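Local coordinates for protein RNA-dependent RNA Polymerase (PDB 6TZ0) that catalyses RNA-templated RNA synthesis as the viral polymerase, transcribing plus strands conservatively and probably also making minus strands in genome replication, at residues S482-R485 with Q486-I489; Q97-K100 with Y101-L104; R738-L741 with W742-E745. All coordinates share one frame; numbering follows the deposited sequence.

Contact 1: S482-R485 with Q486-I489; sequences SDRR and QRAI
R484 and R487 are brought together by contrasting torsions. In R484, CG lies anti to the backbone N, and a bend at chi2 (-99°) swings the rest of the chain across to the following residues; R487 runs out extended from CG to NE, with its first torsion also anti (chi1 -173°). They meet aliphatic shaft against charged end. CB of R487 sits 3.8 Å above the plane of the R484 guanidinium, displaced toward its rim, while CD of R487 is 3.4 Å from NE of R484. Farther out, with the guanidinium planes 42° apart, NH2 of R484 meets the R487 group at its edge and in its plane, 3.1 Å from NH2 of R487. Both are donors, so no hydrogen bond joins them. The NE of R485 reaches an edge of the R484 guanidinium, which gathers three positive charges on one short loop. Q486 stands apart, its NE2 hydrogen-bonded to E478 and its side chain packed on helix 349-356. The arginine cluster would be expected to suit an anion such as a nucleotide phosphate. R485 belongs to the UTP-binding site, and the R487 side chain lies about 5 Å from that of D552, another UTP-binding residue, although no UTP is bound in this model. This loop between strands 474-477 and 489-491 is consistent with motif F of viral RNA polymerases, the basic fingers element lining the nucleotide entry path.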
loop_
_atom_site.group_PDB
_atom_site.type_symbol
_atom_site.label_atom_id
_atom_site.label_comp_id
_atom_site.label_asym_id
_atom_site.label_seq_id
_atom_site.Cartn_x
_atom_site.Cartn_y
_atom_site.Cartn_z
ATOM N N SER A 482 -7.903 -7.149 -12.245
ATOM C CA SER A 482 -9.026 -7.450 -13.115
ATOM C C SER A 482 -10.336 -7.040 -12.461
ATOM O O SER A 482 -10.431 -6.927 -11.236
ATOM C CB SER A 482 -9.047 -8.938 -13.459
ATOM O OG SER A 482 -9.233 -9.726 -12.302
ATOM N N ASP A 483 -11.333 -6.775 -13.315
ATOM C CA ASP A 483 -12.706 -6.431 -12.933
ATOM C C ASP A 483 -12.763 -5.140 -12.105
ATOM O O ASP A 483 -13.662 -4.951 -11.283
ATOM C CB ASP A 483 -13.374 -7.602 -12.193
ATOM C CG ASP A 483 -14.882 -7.561 -12.261
ATOM O OD1 ASP A 483 -15.417 -6.672 -12.950
ATOM O OD2 ASP A 483 -15.526 -8.409 -11.612
ATOM N N ARG A 484 -11.821 -4.225 -12.325
ATOM C CA ARG A 484 -11.686 -3.054 -11.470
ATOM C C ARG A 484 -10.898 -2.000 -12.235
ATOM O O ARG A 484 -10.152 -2.318 -13.162
ATOM C CB ARG A 484 -11.004 -3.435 -10.142
ATOM C CG ARG A 484 -11.105 -2.443 -8.976
ATOM C CD ARG A 484 -9.850 -1.596 -8.837
ATOM N NE ARG A 484 -9.869 -0.765 -7.637
ATOM C CZ ARG A 484 -10.408 0.447 -7.572
ATOM N NH1 ARG A 484 -10.979 0.983 -8.641
ATOM N NH2 ARG A 484 -10.374 1.126 -6.434
ATOM N N ARG A 485 -11.051 -0.743 -11.821
ATOM C CA ARG A 485 -10.373 0.385 -12.450
ATOM C C ARG A 485 -8.872 0.374 -12.138
ATOM O O ARG A 485 -8.332 -0.557 -11.538
ATOM C CB ARG A 485 -11.007 1.694 -11.996
ATOM C CG ARG A 485 -12.433 1.881 -12.464
ATOM C CD ARG A 485 -13.024 3.159 -11.896
ATOM N NE ARG A 485 -13.117 3.086 -10.441
ATOM C CZ ARG A 485 -13.505 4.085 -9.656
ATOM N NH1 ARG A 485 -13.857 5.251 -10.182
ATOM N NH2 ARG A 485 -13.549 3.910 -8.342
ATOM N N GLN A 486 -8.177 1.433 -12.557
ATOM C CA GLN A 486 -6.721 1.359 -12.589
ATOM C C GLN A 486 -6.079 1.628 -11.226
ATOM O O GLN A 486 -5.013 1.071 -10.950
ATOM C CB GLN A 486 -6.173 2.306 -13.658
ATOM C CG GLN A 486 -4.725 2.023 -14.033
ATOM C CD GLN A 486 -4.208 2.898 -15.145
ATOM O OE1 GLN A 486 -4.899 3.785 -15.626
ATOM N NE2 GLN A 486 -2.981 2.641 -15.568
ATOM N N ARG A 487 -6.708 2.441 -10.364
ATOM C CA ARG A 487 -6.368 2.563 -8.935
ATOM C C ARG A 487 -4.926 3.053 -8.724
ATOM O O ARG A 487 -4.013 2.297 -8.384
ATOM C CB ARG A 487 -6.646 1.236 -8.212
ATOM C CG ARG A 487 -6.496 1.229 -6.694
ATOM C CD ARG A 487 -6.856 -0.133 -6.135
ATOM N NE ARG A 487 -6.544 -0.250 -4.715
ATOM C CZ ARG A 487 -7.347 0.146 -3.735
ATOM N NH1 ARG A 487 -6.980 -0.009 -2.471
ATOM N NH2 ARG A 487 -8.515 0.702 -4.017
ATOM N N ALA A 488 -4.725 4.330 -9.041
ATOM C CA ALA A 488 -3.437 4.978 -8.807
ATOM C C ALA A 488 -3.103 5.046 -7.319
ATOM O O ALA A 488 -3.839 5.647 -6.532
ATOM C CB ALA A 488 -3.456 6.386 -9.397
ATOM N N ILE A 489 -1.977 4.446 -6.937
ATOM C CA ILE A 489 -1.537 4.394 -5.546
ATOM C C ILE A 489 -0.362 5.355 -5.365
ATOM O O ILE A 489 0.426 5.575 -6.291
ATOM C CB ILE A 489 -1.193 2.942 -5.130
ATOM C CG1 ILE A 489 -1.086 2.810 -3.617
ATOM C CG2 ILE A 489 0.056 2.403 -5.802
ATOM C CD1 ILE A 489 -2.392 3.014 -2.947
#

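Contact 2: Q97-K100 with Y101-L104; sequences QGHK and YDYL
K100 and Y101, neighbours in an irregular N-terminal loop between helices 73-76 and 121-134, form a CH-pi pair in which the lysine uses its methylenes rather than its charge. Its CG stands anti to the backbone N (chi1 -177°), and the chain stays extended as far as CD before bending at its last two torsions. The extended part runs alongside the tyrosine, whose CG lies beside its own backbone N, and points the same way, so that CG of K100 comes to rest 3.9 Å from the centroid of the Y101 ring, 11° off the ring normal. CD follows toward the phenol end, 3.6 Å from CZ of Y101, and the ammonium end then leads away. Beyond the pair, OH of Y101 is hydrogen-bonded to D240 and the ring touches helix 242-248. On the other flank, H99 places its CG between the backbone N and the carbonyl carbon (chi1 63°), which turns the imidazole forward toward the next residues. The same turn leaves ND1 hydrogen-bonded back to the carbonyl of K96, which helps to set the ring's rotation. The D102 and H99 side chains cross at about a right angle, with the carboxylate plane steeply inclined to the ring and OD1 of D102 2.7 Å from NE2 of H99. The backbone O of Y101 lies in the plane of the imidazole at its edge, 3.2 Å from CD2 of H99.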
loop_
_atom_site.group_PDB
_atom_site.type_symbol
_atom_site.label_atom_id
_atom_site.label_comp_id
_atom_site.label_asym_id
_atom_site.label_seq_id
_atom_site.Cartn_x
_atom_site.Cartn_y
_atom_site.Cartn_z
ATOM N N GLN A 97 -12.569 17.916 -18.583
ATOM C CA GLN A 97 -13.192 17.528 -17.325
ATOM C C GLN A 97 -14.175 16.377 -17.473
ATOM O O GLN A 97 -13.935 15.281 -16.958
ATOM C CB GLN A 97 -13.918 18.724 -16.730
ATOM C CG GLN A 97 -14.591 18.449 -15.421
ATOM C CD GLN A 97 -15.373 19.636 -14.940
ATOM O OE1 GLN A 97 -15.408 20.677 -15.584
ATOM N NE2 GLN A 97 -16.032 19.477 -13.822
ATOM N N GLY A 98 -15.277 16.605 -18.173
ATOM C CA GLY A 98 -16.157 15.499 -18.463
ATOM C C GLY A 98 -15.821 14.923 -19.816
ATOM O O GLY A 98 -16.314 15.399 -20.841
ATOM N N HIS A 99 -14.983 13.894 -19.834
ATOM C CA HIS A 99 -14.604 13.227 -21.065
ATOM C C HIS A 99 -15.101 11.793 -21.004
ATOM O O HIS A 99 -14.982 11.127 -19.972
ATOM C CB HIS A 99 -13.089 13.300 -21.311
ATOM C CG HIS A 99 -12.257 12.605 -20.282
ATOM N ND1 HIS A 99 -11.921 13.185 -19.080
ATOM C CD2 HIS A 99 -11.662 11.390 -20.292
ATOM C CE1 HIS A 99 -11.168 12.350 -18.387
ATOM N NE2 HIS A 99 -10.997 11.253 -19.099
ATOM N N LYS A 100 -15.684 11.343 -22.116
ATOM C CA LYS A 100 -16.514 10.146 -22.100
ATOM C C LYS A 100 -15.689 8.878 -21.924
ATOM O O LYS A 100 -16.095 7.965 -21.198
ATOM C CB LYS A 100 -17.344 10.081 -23.380
ATOM C CG LYS A 100 -18.295 8.906 -23.448
ATOM C CD LYS A 100 -19.161 8.960 -24.690
ATOM C CE LYS A 100 -20.191 10.070 -24.568
ATOM N NZ LYS A 100 -21.154 9.801 -23.468
ATOM N N TYR A 101 -14.530 8.801 -22.561
ATOM C CA TYR A 101 -13.775 7.561 -22.624
ATOM C C TYR A 101 -12.518 7.669 -21.777
ATOM O O TYR A 101 -11.787 8.658 -21.868
ATOM C CB TYR A 101 -13.416 7.223 -24.070
ATOM C CG TYR A 101 -14.635 7.060 -24.933
ATOM C CD1 TYR A 101 -15.411 5.915 -24.855
ATOM C CD2 TYR A 101 -15.019 8.057 -25.816
ATOM C CE1 TYR A 101 -16.532 5.766 -25.633
ATOM C CE2 TYR A 101 -16.136 7.920 -26.597
ATOM C CZ TYR A 101 -16.890 6.770 -26.502
ATOM O OH TYR A 101 -18.009 6.612 -27.280
ATOM N N ASP A 102 -12.275 6.651 -20.959
ATOM C CA ASP A 102 -11.037 6.524 -20.211
ATOM C C ASP A 102 -10.185 5.373 -20.707
ATOM O O ASP A 102 -9.096 5.147 -20.174
ATOM C CB ASP A 102 -11.326 6.330 -18.720
ATOM C CG ASP A 102 -11.916 7.559 -18.078
ATOM O OD1 ASP A 102 -11.640 8.671 -18.564
ATOM O OD2 ASP A 102 -12.646 7.417 -17.080
ATOM N N TYR A 103 -10.658 4.629 -21.702
ATOM C CA TYR A 103 -9.991 3.423 -22.152
ATOM C C TYR A 103 -9.935 3.433 -23.674
ATOM O O TYR A 103 -10.304 4.417 -24.321
ATOM C CB TYR A 103 -10.691 2.184 -21.578
ATOM C CG TYR A 103 -10.505 2.036 -20.078
ATOM C CD1 TYR A 103 -9.404 1.379 -19.560
ATOM C CD2 TYR A 103 -11.411 2.588 -19.187
ATOM C CE1 TYR A 103 -9.217 1.254 -18.207
ATOM C CE2 TYR A 103 -11.229 2.477 -17.825
ATOM C CZ TYR A 103 -10.129 1.808 -17.342
ATOM O OH TYR A 103 -9.934 1.680 -15.991
ATOM N N LEU A 104 -9.464 2.331 -24.248
ATOM C CA LEU A 104 -9.197 2.251 -25.680
ATOM C C LEU A 104 -10.505 2.114 -26.450
ATOM O O LEU A 104 -11.199 1.099 -26.335
ATOM C CB LEU A 104 -8.252 1.082 -25.955
ATOM C CG LEU A 104 -7.526 0.846 -27.284
ATOM C CD1 LEU A 104 -8.334 -0.007 -28.205
ATOM C CD2 LEU A 104 -7.233 2.164 -27.970
#

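Contact 3: R738-L741 with W742-E745; sequences RISL and WTRE
S740 and T743 join hydroxyls across a turn: OG of S740 and OG1 of T743 are hydrogen-bonded at 2.7 Å, and either may be the donor. The chain reverses between them, CA of S740 lying 5.9 Å from CA of T743, as in an open beta turn that lacks the T743 N to S740 O hydrogen bond; L741 and W742 form its corner. That corner is the densely packed part. CB of L741 lies over the W742 indole, offset toward its rim, 3.8 Å from the centroid of the five-membered ring. With CG beside its own backbone N (chi1 -52°), W742 folds its ring back over the L741 peptide, with C of L741 3.3 Å from CG of W742. Helices 206-218 and 145-160 pack against the indole, and NE1 is hydrogen-bonded to T215. The looser side is where the arms leave the turn: R744 points away from segment 738-741, is partly exposed, and forms a salt bridge with E759 on helix 754-766. The hydroxyl bond closes the turn locally, and a weak one from S740 to the G342 carbonyl ties it to another loop; this implies buried hydroxyls paired within the protein, supplementing apolar packing.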
loop_
_atom_site.group_PDB
_atom_site.type_symbol
_atom_site.label_atom_id
_atom_site.label_comp_id
_atom_site.label_asym_id
_atom_site.label_seq_id
_atom_site.Cartn_x
_atom_site.Cartn_y
_atom_site.Cartn_z
ATOM N N ARG A 738 -11.891 -14.307 -11.018
ATOM C CA ARG A 738 -10.980 -13.326 -10.456
ATOM C C ARG A 738 -9.534 -13.779 -10.534
ATOM O O ARG A 738 -8.637 -13.029 -10.138
ATOM C CB ARG A 738 -11.359 -13.043 -9.004
ATOM C CG ARG A 738 -12.749 -12.484 -8.854
ATOM C CD ARG A 738 -12.817 -11.107 -9.452
ATOM N NE ARG A 738 -11.939 -10.189 -8.742
ATOM C CZ ARG A 738 -12.327 -9.428 -7.727
ATOM N NH1 ARG A 738 -11.461 -8.620 -7.131
ATOM N NH2 ARG A 738 -13.591 -9.453 -7.330
ATOM N N ILE A 739 -9.295 -14.988 -11.029
ATOM C CA ILE A 739 -7.959 -15.543 -11.194
ATOM C C ILE A 739 -7.702 -15.686 -12.682
ATOM O O ILE A 739 -8.452 -16.373 -13.384
ATOM C CB ILE A 739 -7.825 -16.890 -10.481
ATOM C CG1 ILE A 739 -8.032 -16.696 -8.986
ATOM C CG2 ILE A 739 -6.475 -17.517 -10.776
ATOM C CD1 ILE A 739 -8.273 -17.960 -8.271
ATOM N N SER A 740 -6.645 -15.046 -13.165
ATOM C CA SER A 740 -6.322 -15.034 -14.584
ATOM C C SER A 740 -5.115 -15.925 -14.811
ATOM O O SER A 740 -4.009 -15.610 -14.364
ATOM C CB SER A 740 -6.042 -13.621 -15.072
ATOM O OG SER A 740 -5.807 -13.617 -16.465
ATOM N N LEU A 741 -5.326 -17.025 -15.518
ATOM C CA LEU A 741 -4.234 -17.908 -15.888
ATOM C C LEU A 741 -3.411 -17.377 -17.051
ATOM O O LEU A 741 -2.421 -18.014 -17.420
ATOM C CB LEU A 741 -4.780 -19.290 -16.251
ATOM C CG LEU A 741 -5.481 -20.113 -15.177
ATOM C CD1 LEU A 741 -6.052 -21.379 -15.780
ATOM C CD2 LEU A 741 -4.526 -20.445 -14.058
ATOM N N TRP A 742 -3.783 -16.243 -17.644
ATOM C CA TRP A 742 -3.237 -15.859 -18.936
ATOM C C TRP A 742 -2.683 -14.444 -19.003
ATOM O O TRP A 742 -1.846 -14.182 -19.875
ATOM C CB TRP A 742 -4.308 -16.029 -20.026
ATOM C CG TRP A 742 -4.928 -17.402 -20.005
ATOM C CD1 TRP A 742 -6.191 -17.720 -19.588
ATOM C CD2 TRP A 742 -4.286 -18.636 -20.318
ATOM N NE1 TRP A 742 -6.386 -19.077 -19.671
ATOM C CE2 TRP A 742 -5.229 -19.662 -20.117
ATOM C CE3 TRP A 742 -3.013 -18.971 -20.775
ATOM C CZ2 TRP A 742 -4.932 -20.995 -20.347
ATOM C CZ3 TRP A 742 -2.720 -20.296 -21.005
ATOM C CH2 TRP A 742 -3.677 -21.292 -20.794
ATOM N N THR A 743 -3.103 -13.528 -18.136
ATOM C CA THR A 743 -2.634 -12.150 -18.170
ATOM C C THR A 743 -1.854 -11.824 -16.901
ATOM O O THR A 743 -1.864 -12.582 -15.932
ATOM C CB THR A 743 -3.802 -11.174 -18.348
ATOM O OG1 THR A 743 -4.676 -11.268 -17.221
ATOM C CG2 THR A 743 -4.591 -11.506 -19.595
ATOM N N ARG A 744 -1.167 -10.679 -16.919
ATOM C CA ARG A 744 -0.377 -10.223 -15.780
ATOM C C ARG A 744 -0.617 -8.747 -15.511
ATOM O O ARG A 744 -1.303 -8.049 -16.260
ATOM C CB ARG A 744 1.124 -10.421 -15.986
ATOM C CG ARG A 744 1.569 -11.834 -15.964
ATOM C CD ARG A 744 3.062 -11.926 -16.144
ATOM N NE ARG A 744 3.774 -11.366 -15.004
ATOM C CZ ARG A 744 4.082 -12.057 -13.914
ATOM N NH1 ARG A 744 3.740 -13.332 -13.821
ATOM N NH2 ARG A 744 4.733 -11.476 -12.916
ATOM N N GLU A 745 -0.030 -8.279 -14.406
ATOM C CA GLU A 745 0.007 -6.851 -14.123
ATOM C C GLU A 745 1.144 -6.177 -14.873
ATOM O O GLU A 745 0.968 -5.094 -15.441
ATOM C CB GLU A 745 0.137 -6.616 -12.618
ATOM C CG GLU A 745 0.206 -5.151 -12.226
ATOM C CD GLU A 745 0.254 -4.936 -10.729
ATOM O OE1 GLU A 745 0.255 -5.936 -9.981
ATOM O OE2 GLU A 745 0.285 -3.762 -10.302
#

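The chemistry of these three loops differs with their depth in the fold. Contact 3 lies deepest, its centre about 10 Å from that of the chain, and relies on hydroxyls and an indole; contact 2, its centre about 30 Å out, is a surface contact built on an aliphatic lysine stem; contact 1 is intermediate, partly buried and strongly cationic. Each lies within eight consecutive residues and joins side chains one to three residues apart. Contact 1 touches both others: the Y103 hydroxyl packs on R485 and Q486, and S482 packs near R738. Contacts 1 and 2 both reach T347, and contacts 1 and 3 both pack on N340, whereas contacts 2 and 3 stay about 12 Å apart at their nearest atoms.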